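Local coordinates for spermidine N(1)-acetyltransferase (Thermoplasma acidophilum, PDB 3K9U), which transfers an acetyl group from acetyl-CoA to polyamines such as spermidine, protecting the cell against polyamine toxicity, at residues A[123-129]-A[150-156]. Coordinates in Å, arbitrary orientation, origin at the centre of the assembly. Residue numbers count along the deposited sequence, not the author numbering.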
loop_
_atom_site.group_PDB
_atom_site.type_symbol
_atom_site.label_atom_id
_atom_site.label_comp_id
_atom_site.label_asym_id
_atom_site.label_seq_id
_atom_site.Cartn_x
_atom_site.Cartn_y
_atom_site.Cartn_z
ATOM N N CYS A 123 -19.517 19.225 -4.787
ATOM C CA CYS A 123 -18.893 18.139 -5.508
ATOM C C CYS A 123 -19.528 16.832 -5.094
ATOM O O CYS A 123 -19.645 16.562 -3.905
ATOM C CB CYS A 123 -17.400 18.094 -5.196
ATOM S SG CYS A 123 -16.524 16.819 -6.151
ATOM N N ARG A 124 -19.945 16.010 -6.055
ATOM C CA ARG A 124 -20.492 14.693 -5.728
ATOM C C ARG A 124 -19.673 13.590 -6.332
ATOM O O ARG A 124 -18.889 13.819 -7.245
ATOM C CB ARG A 124 -21.973 14.562 -6.132
ATOM C CG ARG A 124 -22.307 14.928 -7.559
ATOM C CD ARG A 124 -23.816 15.185 -7.779
ATOM N NE ARG A 124 -24.484 13.987 -8.287
ATOM C CZ ARG A 124 -25.222 13.151 -7.558
ATOM N NH1 ARG A 124 -25.426 13.380 -6.257
ATOM N NH2 ARG A 124 -25.766 12.077 -8.141
ATOM N N LEU A 125 -19.835 12.387 -5.800
ATOM C CA LEU A 125 -19.110 11.241 -6.303
ATOM C C LEU A 125 -19.838 9.949 -5.968
ATOM O O LEU A 125 -20.629 9.908 -5.024
ATOM C CB LEU A 125 -17.692 11.233 -5.735
ATOM C CG LEU A 125 -17.505 11.006 -4.221
ATOM C CD1 LEU A 125 -17.521 9.493 -3.865
ATOM C CD2 LEU A 125 -16.246 11.667 -3.686
ATOM N N TYR A 126 -19.569 8.900 -6.755
ATOM C CA TYR A 126 -20.037 7.559 -6.448
ATOM C C TYR A 126 -18.809 6.720 -6.065
ATOM O O TYR A 126 -17.802 6.729 -6.756
ATOM C CB TYR A 126 -20.727 6.923 -7.677
ATOM C CG TYR A 126 -22.018 7.600 -8.146
ATOM C CD1 TYR A 126 -23.222 6.897 -8.220
ATOM C CD2 TYR A 126 -22.021 8.926 -8.529
ATOM C CE1 TYR A 126 -24.416 7.516 -8.665
ATOM C CE2 TYR A 126 -23.184 9.547 -8.977
ATOM C CZ TYR A 126 -24.385 8.852 -9.031
ATOM O OH TYR A 126 -25.510 9.532 -9.462
ATOM N N VAL A 127 -18.902 6.007 -4.951
ATOM C CA VAL A 127 -17.890 5.052 -4.533
ATOM C C VAL A 127 -18.606 3.735 -4.165
ATOM O O VAL A 127 -19.717 3.735 -3.563
ATOM C CB VAL A 127 -17.090 5.592 -3.331
ATOM C CG1 VAL A 127 -18.009 5.957 -2.176
ATOM C CG2 VAL A 127 -15.983 4.587 -2.866
ATOM N N HIS A 128 -18.017 2.625 -4.559
ATOM C CA HIS A 128 -18.558 1.304 -4.204
ATOM C C HIS A 128 -18.495 1.143 -2.669
ATOM O O HIS A 128 -17.484 1.435 -2.049
ATOM C CB HIS A 128 -17.747 0.185 -4.871
ATOM C CG HIS A 128 -18.438 -1.149 -4.885
ATOM N ND1 HIS A 128 -18.641 -1.892 -3.747
ATOM C CD2 HIS A 128 -18.940 -1.885 -5.908
ATOM C CE1 HIS A 128 -19.262 -3.017 -4.056
ATOM N NE2 HIS A 128 -19.460 -3.035 -5.362
ATOM N N ARG A 129 -19.582 0.672 -2.087
ATOM C CA ARG A 129 -19.695 0.503 -0.642
ATOM C C ARG A 129 -18.687 -0.462 -0.030
ATOM O O ARG A 129 -18.373 -0.318 1.130
ATOM C CB ARG A 129 -21.112 0.062 -0.286
ATOM C CG ARG A 129 -21.414 -1.404 -0.652
ATOM C CD ARG A 129 -22.848 -1.566 -1.159
ATOM N NE ARG A 129 -23.850 -1.481 -0.107
ATOM C CZ ARG A 129 -25.055 -0.916 -0.231
ATOM N NH1 ARG A 129 -25.885 -0.915 0.821
ATOM N NH2 ARG A 129 -25.438 -0.334 -1.371
ATOM N N GLY A 150 -27.685 1.358 -6.159
ATOM C CA GLY A 150 -27.175 0.000 -6.406
ATOM C C GLY A 150 -26.117 -0.360 -5.374
ATOM O O GLY A 150 -26.346 -0.206 -4.174
ATOM N N SER A 151 -24.936 -0.773 -5.837
ATOM C CA SER A 151 -23.834 -1.105 -4.918
ATOM C C SER A 151 -22.959 0.098 -4.507
ATOM O O SER A 151 -22.028 -0.064 -3.738
ATOM C CB SER A 151 -22.976 -2.219 -5.514
ATOM O OG SER A 151 -22.437 -1.790 -6.736
ATOM N N ASP A 152 -23.263 1.294 -4.998
ATOM C CA ASP A 152 -22.543 2.498 -4.616
ATOM C C ASP A 152 -23.192 3.340 -3.513
ATOM O O ASP A 152 -24.416 3.348 -3.325
ATOM C CB ASP A 152 -22.446 3.437 -5.803
ATOM C CG ASP A 152 -21.731 2.838 -6.989
ATOM O OD1 ASP A 152 -20.963 1.870 -6.826
ATOM O OD2 ASP A 152 -21.937 3.383 -8.090
ATOM N N PHE A 153 -22.340 4.098 -2.829
ATOM C CA PHE A 153 -22.754 5.213 -2.003
ATOM C C PHE A 153 -22.537 6.519 -2.768
ATOM O O PHE A 153 -21.480 6.732 -3.373
ATOM C CB PHE A 153 -21.886 5.299 -0.741
ATOM C CG PHE A 153 -22.162 4.269 0.292
ATOM C CD1 PHE A 153 -21.114 3.733 1.017
ATOM C CD2 PHE A 153 -23.440 3.879 0.598
ATOM C CE1 PHE A 153 -21.338 2.793 2.010
ATOM C CE2 PHE A 153 -23.666 2.930 1.562
ATOM C CZ PHE A 153 -22.610 2.388 2.267
ATOM N N ILE A 154 -23.496 7.420 -2.664
ATOM C CA ILE A 154 -23.367 8.729 -3.271
ATOM C C ILE A 154 -22.876 9.676 -2.172
ATOM O O ILE A 154 -23.507 9.780 -1.123
ATOM C CB ILE A 154 -24.727 9.223 -3.860
ATOM C CG1 ILE A 154 -25.187 8.310 -4.999
ATOM C CG2 ILE A 154 -24.630 10.686 -4.344
ATOM C CD1 ILE A 154 -26.635 8.550 -5.456
ATOM N N MET A 155 -21.747 10.339 -2.391
ATOM C CA MET A 155 -21.226 11.266 -1.393
ATOM C C MET A 155 -21.176 12.688 -1.928
ATOM O O MET A 155 -21.036 12.897 -3.121
ATOM C CB MET A 155 -19.833 10.841 -0.922
ATOM C CG MET A 155 -19.774 9.423 -0.411
ATOM S SD MET A 155 -18.133 8.917 0.147
ATOM C CE MET A 155 -18.045 9.677 1.787
ATOM N N GLU A 156 -21.294 13.649 -1.022
ATOM C CA GLU A 156 -21.262 15.055 -1.349
ATOM C C GLU A 156 -20.412 15.810 -0.363
ATOM O O GLU A 156 -20.348 15.467 0.812
ATOM C CB GLU A 156 -22.687 15.675 -1.393
ATOM C CG GLU A 156 -23.593 15.019 -2.458
ATOM C CD GLU A 156 -25.009 15.636 -2.597
ATOM O OE1 GLU A 156 -25.218 16.850 -2.320
ATOM O OE2 GLU A 156 -25.915 14.868 -2.999
#
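In the C-terminal half of the GNAT acetyltransferase fold, strand 122-128 pairs antiparallel with strand 152-158, the chain between them including helix 132-139, which packs on one face of the pair. Backbone hydrogen bonds, donor first, fix the register: Leu125 N to Met155 O (3.0 Å), Met155 N to Leu125 O (2.9 Å), Val127 N to Phe153 O (3.1 Å) and Phe153 N to Val127 O (2.7 Å). Arg129 N to Ser151 O (3.0 Å) carries the pairing past the end of strand 122-128.

Leu125, Val127, Phe153 and Met155 share the face against helix 132-139, a setting that suits apolar side chains. Val127 and Phe153 touch Phe135, Leu125 touches Tyr138, probably the catalytic proton donor, and Met155 touches both. Val127 CG1 lies 3.8 Å from Met155 SD, the flexible thioether filling space beside the branched valine.

On the other face, partly exposed Arg124 and Glu156 suit a charged pair: NH1 and OE2 form a long salt bridge (3.6 Å). Buried Ile154 offers aliphatic CG1 to the flat ring of Tyr126, a CH-pi contact; Tyr126 also touches acetyl-CoA.

Where strand 152-158 begins, Arg129 CB makes a second CH-pi contact, 3.9 Å from the centroid of the Phe153 ring.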